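Local structure of peroxisomal acyl-coenzyme A oxidase 1 (1W07) at residues D160-H165 with I249-M254; L465-G470 with T574-P579; Q472-W477 with N586-S591. The protein catalyses the FAD-dependent desaturation of long- and medium-chain acyl-CoAs to 2-trans-enoyl-CoAs, passing electrons to oxygen to give hydrogen peroxide, as a homodimer. The protein carries 1 engineered substitution. One frame throughout, in Å; residues are numbered along the deposited sequence.

Contact 1. Residues D160-H165 with I249-M254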
loop_
_atom_site.group_PDB
_atom_site.type_symbol
_atom_site.label_atom_id
_atom_site.label_comp_id
_atom_site.label_asym_id
_atom_site.label_seq_id
_atom_site.Cartn_x
_atom_site.Cartn_y
_atom_site.Cartn_z
ATOM N N ASP B 160 -19.872 -46.438 -11.320
ATOM C CA ASP B 160 -18.472 -46.176 -11.619
ATOM C C ASP B 160 -18.252 -44.679 -11.866
ATOM O O ASP B 160 -17.574 -44.276 -12.818
ATOM C CB ASP B 160 -18.031 -46.995 -12.831
ATOM C CG ASP B 160 -16.527 -47.040 -12.980
ATOM O OD1 ASP B 160 -15.833 -47.209 -11.951
ATOM O OD2 ASP B 160 -16.035 -46.919 -14.122
ATOM N N GLU B 161 -18.831 -43.857 -10.993
ATOM C CA GLU B 161 -18.702 -42.407 -11.105
ATOM C C GLU B 161 -18.383 -41.758 -9.762
ATOM O O GLU B 161 -18.631 -42.328 -8.703
ATOM C CB GLU B 161 -20.004 -41.796 -11.634
ATOM C CG GLU B 161 -20.455 -42.290 -12.996
ATOM C CD GLU B 161 -21.698 -41.568 -13.480
ATOM O OE1 GLU B 161 -22.758 -41.690 -12.828
ATOM O OE2 GLU B 161 -21.619 -40.868 -14.515
ATOM N N PHE B 162 -17.823 -40.558 -9.811
ATOM C CA PHE B 162 -17.526 -39.822 -8.589
ATOM C C PHE B 162 -18.588 -38.743 -8.448
ATOM O O PHE B 162 -18.836 -37.985 -9.380
ATOM C CB PHE B 162 -16.142 -39.173 -8.657
ATOM C CG PHE B 162 -15.046 -40.026 -8.094
ATOM C CD1 PHE B 162 -14.062 -40.565 -8.914
ATOM C CD2 PHE B 162 -15.001 -40.286 -6.731
ATOM C CE1 PHE B 162 -13.046 -41.348 -8.382
ATOM C CE2 PHE B 162 -13.999 -41.063 -6.190
ATOM C CZ PHE B 162 -13.016 -41.597 -7.013
ATOM N N VAL B 163 -19.231 -38.690 -7.288
ATOM C CA VAL B 163 -20.257 -37.685 -7.047
ATOM C C VAL B 163 -19.628 -36.477 -6.354
ATOM O O VAL B 163 -19.312 -36.535 -5.165
ATOM C CB VAL B 163 -21.383 -38.236 -6.154
ATOM C CG1 VAL B 163 -22.411 -37.151 -5.883
ATOM C CG2 VAL B 163 -22.034 -39.456 -6.818
ATOM N N ILE B 164 -19.433 -35.391 -7.103
ATOM C CA ILE B 164 -18.849 -34.158 -6.557
ATOM C C ILE B 164 -19.989 -33.323 -5.990
ATOM O O ILE B 164 -20.980 -33.082 -6.686
ATOM C CB ILE B 164 -18.150 -33.339 -7.657
ATOM C CG1 ILE B 164 -17.254 -34.255 -8.504
ATOM C CG2 ILE B 164 -17.342 -32.195 -7.034
ATOM C CD1 ILE B 164 -16.125 -34.950 -7.722
ATOM N N HIS B 165 -19.858 -32.875 -4.741
ATOM C CA HIS B 165 -20.920 -32.088 -4.129
ATOM C C HIS B 165 -20.428 -30.955 -3.230
ATOM O O HIS B 165 -19.368 -31.048 -2.605
ATOM C CB HIS B 165 -21.851 -32.998 -3.317
ATOM C CG HIS B 165 -23.113 -32.333 -2.861
ATOM N ND1 HIS B 165 -24.038 -31.810 -3.739
ATOM C CD2 HIS B 165 -23.607 -32.110 -1.618
ATOM C CE1 HIS B 165 -25.051 -31.301 -3.058
ATOM N NE2 HIS B 165 -24.813 -31.465 -1.769
ATOM N N ILE B 249 -19.087 -37.618 -12.339
ATOM C CA ILE B 249 -18.014 -37.706 -13.319
ATOM C C ILE B 249 -17.457 -39.122 -13.322
ATOM O O ILE B 249 -17.522 -39.823 -12.314
ATOM C CB ILE B 249 -16.849 -36.748 -12.988
ATOM C CG1 ILE B 249 -16.262 -37.127 -11.622
ATOM C CG2 ILE B 249 -17.332 -35.302 -13.011
ATOM C CD1 ILE B 249 -14.923 -36.481 -11.329
ATOM N N PRO B 250 -16.902 -39.559 -14.462
ATOM C CA PRO B 250 -16.331 -40.906 -14.568
ATOM C C PRO B 250 -15.219 -41.117 -13.536
ATOM O O PRO B 250 -14.433 -40.209 -13.251
ATOM C CB PRO B 250 -15.804 -40.938 -15.997
ATOM C CG PRO B 250 -16.787 -40.073 -16.729
ATOM C CD PRO B 250 -16.920 -38.898 -15.783
ATOM N N ARG B 251 -15.163 -42.321 -12.979
ATOM C CA ARG B 251 -14.154 -42.656 -11.987
ATOM C C ARG B 251 -12.747 -42.377 -12.511
ATOM O O ARG B 251 -11.849 -42.016 -11.748
ATOM C CB ARG B 251 -14.277 -44.135 -11.606
ATOM C CG ARG B 251 -13.262 -44.620 -10.582
ATOM C CD ARG B 251 -13.457 -46.107 -10.263
ATOM N NE ARG B 251 -13.213 -46.952 -11.434
ATOM C CZ ARG B 251 -12.007 -47.230 -11.922
ATOM N NH1 ARG B 251 -10.919 -46.746 -11.335
ATOM N NH2 ARG B 251 -11.888 -47.966 -13.017
ATOM N N ASP B 252 -12.558 -42.538 -13.816
ATOM C CA ASP B 252 -11.248 -42.326 -14.407
ATOM C C ASP B 252 -10.879 -40.852 -14.550
ATOM O O ASP B 252 -9.790 -40.531 -15.027
ATOM C CB ASP B 252 -11.176 -43.028 -15.767
ATOM C CG ASP B 252 -11.960 -42.306 -16.833
ATOM O OD1 ASP B 252 -13.085 -41.838 -16.544
ATOM O OD2 ASP B 252 -11.460 -42.216 -17.970
ATOM N N GLN B 253 -11.774 -39.955 -14.143
ATOM C CA GLN B 253 -11.479 -38.530 -14.232
ATOM C C GLN B 253 -10.790 -38.030 -12.958
ATOM O O GLN B 253 -10.535 -36.834 -12.783
ATOM C CB GLN B 253 -12.747 -37.727 -14.535
ATOM C CG GLN B 253 -12.874 -37.366 -16.019
ATOM C CD GLN B 253 -14.156 -36.627 -16.362
ATOM O OE1 GLN B 253 -14.505 -35.636 -15.726
ATOM N NE2 GLN B 253 -14.864 -37.112 -17.373
ATOM N N MET B 254 -10.476 -38.972 -12.077
ATOM C CA MET B 254 -9.770 -38.658 -10.846
ATOM C C MET B 254 -8.288 -38.790 -11.165
ATOM O O MET B 254 -7.854 -39.840 -11.635
ATOM C CB MET B 254 -10.118 -39.656 -9.742
ATOM C CG MET B 254 -9.292 -39.468 -8.468
ATOM S SD MET B 254 -9.315 -40.892 -7.337
ATOM C CE MET B 254 -7.682 -40.840 -6.687
HETATM O O HOH W 1 -14.714 -44.457 -15.203
#

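Contact 2. Residues L465-G470 with T574-P579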
loop_
_atom_site.group_PDB
_atom_site.type_symbol
_atom_site.label_atom_id
_atom_site.label_comp_id
_atom_site.label_asym_id
_atom_site.label_seq_id
_atom_site.Cartn_x
_atom_site.Cartn_y
_atom_site.Cartn_z
ATOM N N LEU B 465 27.291 -17.551 17.857
ATOM C CA LEU B 465 26.560 -17.133 19.053
ATOM C C LEU B 465 27.453 -16.479 20.099
ATOM O O LEU B 465 27.058 -16.323 21.255
ATOM C CB LEU B 465 25.828 -18.325 19.677
ATOM C CG LEU B 465 24.501 -18.726 19.017
ATOM C CD1 LEU B 465 23.931 -19.944 19.727
ATOM C CD2 LEU B 465 23.519 -17.557 19.074
ATOM N N GLN B 466 28.655 -16.089 19.693
ATOM C CA GLN B 466 29.586 -15.448 20.612
ATOM C C GLN B 466 30.629 -14.630 19.859
ATOM O O GLN B 466 31.779 -14.545 20.295
ATOM C CB GLN B 466 30.270 -16.506 21.478
ATOM N N CYS B 467 30.229 -14.022 18.740
ATOM C CA CYS B 467 31.168 -13.230 17.954
ATOM C C CYS B 467 31.251 -11.759 18.296
ATOM O O CYS B 467 30.502 -11.239 19.120
ATOM C CB CYS B 467 30.905 -13.350 16.446
ATOM S SG CYS B 467 29.279 -12.921 15.719
ATOM N N ARG B 468 32.202 -11.102 17.648
ATOM C CA ARG B 468 32.440 -9.687 17.832
ATOM C C ARG B 468 33.073 -9.176 16.555
ATOM O O ARG B 468 34.282 -9.298 16.362
ATOM C CB ARG B 468 33.382 -9.437 19.012
ATOM C CG ARG B 468 32.731 -9.576 20.379
ATOM C CD ARG B 468 33.591 -8.929 21.458
ATOM N NE ARG B 468 32.922 -8.916 22.755
ATOM C CZ ARG B 468 33.396 -8.289 23.828
ATOM N NH1 ARG B 468 34.546 -7.624 23.760
ATOM N NH2 ARG B 468 32.724 -8.323 24.972
ATOM N N SER B 469 32.246 -8.619 15.680
ATOM C CA SER B 469 32.711 -8.076 14.413
ATOM C C SER B 469 33.967 -7.229 14.619
ATOM O O SER B 469 34.075 -6.491 15.601
ATOM C CB SER B 469 31.601 -7.228 13.787
ATOM O OG SER B 469 31.939 -6.839 12.474
ATOM N N GLY B 470 34.915 -7.343 13.694
ATOM C CA GLY B 470 36.147 -6.583 13.803
ATOM C C GLY B 470 36.053 -5.208 13.177
ATOM O O GLY B 470 37.042 -4.477 13.114
ATOM N N THR B 574 22.868 -9.275 19.498
ATOM C CA THR B 574 23.857 -10.353 19.439
ATOM C C THR B 574 25.179 -10.018 20.117
ATOM O O THR B 574 25.970 -10.915 20.416
ATOM C CB THR B 574 24.167 -10.760 17.971
ATOM O OG1 THR B 574 24.852 -9.685 17.312
ATOM C CG2 THR B 574 22.878 -11.087 17.220
ATOM N N ASN B 575 25.412 -8.733 20.361
ATOM C CA ASN B 575 26.645 -8.269 20.992
ATOM C C ASN B 575 27.836 -8.518 20.075
ATOM O O ASN B 575 28.988 -8.321 20.459
ATOM C CB ASN B 575 26.862 -8.959 22.343
ATOM C CG ASN B 575 25.737 -8.685 23.324
ATOM O OD1 ASN B 575 25.383 -7.529 23.572
ATOM N ND2 ASN B 575 25.170 -9.745 23.891
ATOM N N CYS B 576 27.550 -8.953 18.855
ATOM C CA CYS B 576 28.582 -9.214 17.856
ATOM C C CYS B 576 28.765 -7.916 17.058
ATOM O O CYS B 576 29.730 -7.754 16.316
ATOM C CB CYS B 576 28.126 -10.378 16.969
ATOM S SG CYS B 576 29.175 -10.887 15.565
ATOM N N ILE B 577 27.825 -6.991 17.241
ATOM C CA ILE B 577 27.844 -5.680 16.591
ATOM C C ILE B 577 27.583 -4.626 17.659
ATOM O O ILE B 577 26.649 -4.754 18.443
ATOM C CB ILE B 577 26.742 -5.559 15.512
ATOM C CG1 ILE B 577 27.060 -6.478 14.338
ATOM C CG2 ILE B 577 26.635 -4.118 15.023
ATOM C CD1 ILE B 577 26.001 -6.480 13.267
ATOM N N THR B 578 28.412 -3.586 17.688
ATOM C CA THR B 578 28.259 -2.520 18.671
ATOM C C THR B 578 27.600 -1.293 18.029
ATOM O O THR B 578 27.563 -1.167 16.802
ATOM C CB THR B 578 29.633 -2.111 19.252
ATOM O OG1 THR B 578 29.451 -1.379 20.468
ATOM C CG2 THR B 578 30.381 -1.237 18.274
ATOM N N PRO B 579 27.050 -0.387 18.846
ATOM C CA PRO B 579 26.408 0.804 18.288
ATOM C C PRO B 579 27.342 1.603 17.384
ATOM O O PRO B 579 26.909 2.191 16.397
ATOM C CB PRO B 579 26.001 1.580 19.531
ATOM C CG PRO B 579 25.639 0.491 20.476
ATOM C CD PRO B 579 26.755 -0.514 20.285
#

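Contact 3. Residues Q472-W477 with N586-S591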
loop_
_atom_site.group_PDB
_atom_site.type_symbol
_atom_site.label_atom_id
_atom_site.label_comp_id
_atom_site.label_asym_id
_atom_site.label_seq_id
_atom_site.Cartn_x
_atom_site.Cartn_y
_atom_site.Cartn_z
ATOM N N GLN B 472 36.081 -1.632 12.253
ATOM C CA GLN B 472 36.719 -0.489 12.897
ATOM C C GLN B 472 36.562 0.734 12.009
ATOM O O GLN B 472 36.753 1.871 12.454
ATOM C CB GLN B 472 38.207 -0.770 13.148
ATOM C CG GLN B 472 38.483 -1.887 14.153
ATOM C CD GLN B 472 39.965 -2.064 14.448
ATOM O OE1 GLN B 472 40.654 -1.115 14.831
ATOM N NE2 GLN B 472 40.462 -3.284 14.278
ATOM N N LYS B 473 36.216 0.491 10.748
ATOM C CA LYS B 473 36.029 1.568 9.774
ATOM C C LYS B 473 34.846 1.234 8.872
ATOM O O LYS B 473 34.570 0.059 8.597
ATOM C CB LYS B 473 37.288 1.740 8.919
ATOM C CG LYS B 473 37.605 0.548 8.018
ATOM C CD LYS B 473 38.776 0.831 7.078
ATOM C CE LYS B 473 40.104 0.369 7.659
ATOM N NZ LYS B 473 40.202 -1.122 7.673
ATOM N N ALA B 474 34.160 2.270 8.404
ATOM C CA ALA B 474 32.992 2.104 7.543
ATOM C C ALA B 474 33.276 1.147 6.399
ATOM O O ALA B 474 32.457 0.284 6.085
ATOM C CB ALA B 474 32.546 3.462 6.991
ATOM N N GLU B 475 34.450 1.305 5.793
ATOM C CA GLU B 475 34.872 0.479 4.671
ATOM C C GLU B 475 34.828 -1.015 4.977
ATOM O O GLU B 475 34.698 -1.837 4.068
ATOM C CB GLU B 475 36.296 0.871 4.236
ATOM C CG GLU B 475 36.452 2.271 3.622
ATOM C CD GLU B 475 36.118 3.403 4.583
ATOM O OE1 GLU B 475 36.563 3.353 5.747
ATOM O OE2 GLU B 475 35.416 4.355 4.171
ATOM N N ASP B 476 34.935 -1.374 6.251
ATOM C CA ASP B 476 34.911 -2.786 6.626
ATOM C C ASP B 476 33.565 -3.450 6.339
ATOM O O ASP B 476 33.479 -4.673 6.218
ATOM C CB ASP B 476 35.264 -2.957 8.109
ATOM C CG ASP B 476 36.698 -2.567 8.418
ATOM O OD1 ASP B 476 37.607 -2.986 7.664
ATOM O OD2 ASP B 476 36.925 -1.849 9.420
ATOM N N TRP B 477 32.510 -2.652 6.221
ATOM C CA TRP B 477 31.191 -3.209 5.950
ATOM C C TRP B 477 31.001 -3.600 4.493
ATOM O O TRP B 477 29.910 -3.991 4.096
ATOM C CB TRP B 477 30.099 -2.231 6.387
ATOM C CG TRP B 477 29.818 -2.301 7.854
ATOM C CD1 TRP B 477 30.082 -1.343 8.792
ATOM C CD2 TRP B 477 29.211 -3.387 8.549
ATOM N NE1 TRP B 477 29.672 -1.764 10.035
ATOM C CE2 TRP B 477 29.139 -3.023 9.914
ATOM C CE3 TRP B 477 28.716 -4.637 8.155
ATOM C CZ2 TRP B 477 28.593 -3.870 10.885
ATOM C CZ3 TRP B 477 28.172 -5.473 9.122
ATOM C CH2 TRP B 477 28.117 -5.086 10.466
ATOM N N ASN B 586 25.990 2.667 8.675
ATOM C CA ASN B 586 25.133 3.738 8.181
ATOM C C ASN B 586 25.935 4.714 7.318
ATOM O O ASN B 586 25.430 5.204 6.307
ATOM C CB ASN B 586 24.486 4.485 9.353
ATOM C CG ASN B 586 23.300 5.334 8.923
ATOM O OD1 ASN B 586 22.349 4.830 8.326
ATOM N ND2 ASN B 586 23.350 6.627 9.228
ATOM N N ASP B 587 27.177 5.011 7.716
ATOM C CA ASP B 587 28.029 5.921 6.938
ATOM C C ASP B 587 28.344 5.272 5.592
ATOM O O ASP B 587 28.328 5.931 4.549
ATOM C CB ASP B 587 29.354 6.220 7.661
ATOM C CG ASP B 587 29.163 6.953 8.973
ATOM O OD1 ASP B 587 28.237 7.790 9.077
ATOM O OD2 ASP B 587 29.967 6.714 9.904
ATOM N N GLN B 588 28.638 3.977 5.616
ATOM C CA GLN B 588 28.940 3.261 4.385
ATOM C C GLN B 588 27.718 3.250 3.467
ATOM O O GLN B 588 27.837 3.420 2.244
ATOM C CB GLN B 588 29.365 1.832 4.697
ATOM C CG GLN B 588 29.866 1.065 3.482
ATOM C CD GLN B 588 31.000 1.785 2.752
ATOM O OE1 GLN B 588 30.820 2.297 1.642
ATOM N NE2 GLN B 588 32.174 1.816 3.368
ATOM N N LEU B 589 26.542 3.045 4.058
ATOM C CA LEU B 589 25.296 3.032 3.303
ATOM C C LEU B 589 25.119 4.387 2.609
ATOM O O LEU B 589 24.807 4.443 1.425
ATOM C CB LEU B 589 24.110 2.750 4.242
ATOM C CG LEU B 589 22.718 2.703 3.591
ATOM C CD1 LEU B 589 22.678 1.629 2.503
ATOM C CD2 LEU B 589 21.667 2.439 4.669
ATOM N N ARG B 590 25.336 5.470 3.350
ATOM C CA ARG B 590 25.214 6.836 2.823
ATOM C C ARG B 590 26.143 7.031 1.614
ATOM O O ARG B 590 25.730 7.499 0.541
ATOM C CB ARG B 590 25.592 7.834 3.917
ATOM C CG ARG B 590 24.838 9.150 3.866
ATOM C CD ARG B 590 25.558 10.232 4.658
ATOM N NE ARG B 590 26.076 9.728 5.931
ATOM C CZ ARG B 590 25.319 9.351 6.956
ATOM N NH1 ARG B 590 23.995 9.420 6.869
ATOM N NH2 ARG B 590 25.885 8.883 8.059
ATOM N N SER B 591 27.408 6.670 1.796
ATOM C CA SER B 591 28.391 6.777 0.741
ATOM C C SER B 591 27.976 5.969 -0.492
ATOM O O SER B 591 28.154 6.428 -1.619
ATOM C CB SER B 591 29.747 6.302 1.249
ATOM O OG SER B 591 30.630 6.100 0.158
#

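Contact 1. Residues D160-H165 with I249-M254
The carboxylate oxygen D160 OD1 is gripped by one salt-bridge hydrogen bond, from R251 NE at 2.7 Å, and R263 adds a long, weak second ion pair. The contact is an antiparallel strand pairing in the beta domain shared with the acyl-CoA dehydrogenases: strand 161-165 lies between strand 152-156 and the end of strand 247-250. D160 and E161 form a G1 beta bulge against strand 152-156, D160 with positive phi, and the carboxylate end of D160 comes close to R251. With D160 CG anti to its backbone N (chi1 -166°), D160 OD1 offers its syn lone pair to R251 NE in the guanidinium plane, while the two flat groups are turned 42° apart. D160 OD2 accepts from a water at 3.0 Å, and that water takes the backbone N-H of D252. The R251 backbone N reaches D160 O at 3.1 Å, from above the carbonyl plane. F162 and I249 are the hydrogen-bonded pair: F162 N donates to I249 O at 2.6 Å, nearly along the C=O axis, and I249 N returns a bond to F162 O at 3.0 Å. Their side chains share one face of the sheet, F162 CB resting on I249 CG1 at 3.6 Å, with F204 of strand 197-207 meeting the F162 ring edge-to-face. R251 O sits at the ring's edge, in its plane. Bent at chi3, M254 crosses the ring obliquely in a Met-aromatic contact, its SD 4.7 Å from the F162 ring centroid, and its CB packs against F162 CE1.

Contact 2. Residues L465-G470 with T574-P579
C467 and C576 are joined by a disulfide between two loops, their SG atoms 2.0 Å apart, a cross-link within the C-terminal helical region of the oxidase. The two arms leave their backbones differently. C467 SG lies in the crowded position between its own N and carbonyl carbon (chi1 57°), whereas C576 SG stands anti to its N (chi1 177°). The S-S torsion of -102° is left-handed and sets the two CB-SG bonds roughly at right angles. Both cysteines are buried, and the bond ties the loop after helix 461-464 to the one after helix 568-572.

Backbone groups next to the sulfurs also meet. S469 N donates to C576 O at 2.7 Å, in the carbonyl plane, and S469 CB, pointing toward the other loop, packs close to the same oxygen. From the other loop, C576 CA approaches C467 O at 3.1 Å in a CA-H...O contact. R468 is exposed; its CB points away and its chain is extended, with R468 CG 3.9 Å from N575 O. N575 is the first residue to leave helical angles after helix 568-572, with positive phi; T574 OG1 accepts from C576 N across it, an ST turn, though the exact place of that N is less sure.

Helix 480-503 packs against both loops, with A489 against C467, V496 against L465 and R493 against both T574 and N575. Q581, in the first turns of helix 579-596, spans the two loops, its NE2 bonding S469 O and its OE1 bonding T578 N, while P579 packs on N575 of the second subunit.

Contact 3. Residues Q472-W477 with N586-S591
This is a small, partly buried contact in which one glutamine of helix 579-596 grasps the 3-10 turn that leads from the loop after helix 461-464 into helix 480-503, within the C-terminal helical region of the oxidase. Q588 carries it. Q588 CG is anti to its backbone N (chi1 -173°) and the chain then bends at chi2, which lays the amide against the turn and aims Q588 NE2 at A474 O, 3.1 Å away. The bond is almost straight at the hydrogen (174°) and lies in the amide plane, yet it enters steeply from above the A474 carbonyl plane. W477 N, 2.9 Å from A474 O, holds this oxygen in its 3-10 bond, so two donors share it. The approach also brings Q588 NE2 to within 3.3 Å of E475 CA; the E475 carboxylate, at about a right angle to the amide, stays farther off. A474 CB points toward the helix and packs on D587 CB at 4.3 Å. Inside the turn, D476 N bonds K473 O, and the D476 carboxylate folds back: its OD1 takes K473 NZ in a salt bridge at 3.2 Å, on the syn lone pair. On the helix, D587 OD1 uses its anti lone pair to hold R590 NH2 at 2.8 Å; R590 also bridges to D518 of the second subunit. W477 CB meets Q588 CG at 4.4 Å; the W477 indole NE1 bonds Q581 O, and its side chain touches L561 and L564 of helix 548-566 and V482 and A486 of helix 480-503.

How the contacts relate
Contacts 2 and 3 are neighbours, with centres 16 Å apart, and they cross along the chain: both tie the loop between helices 461-464 and 480-503 to the region around helix 579-596. They touch where I577 CD1 of contact 2 packs on W477 CH2 of contact 3 at 3.8 Å, and Q581 bonds to both. Contact 1 lies on the opposite side of the chain's centre, its centre about 62 and 65 Å from those of contacts 2 and 3. None of the three belongs to the FAD pocket; in contact 1 the side chain of I164 is still about 14 Å from a bound FAD, and that of R251 about 4 Å from a bound platinum ion.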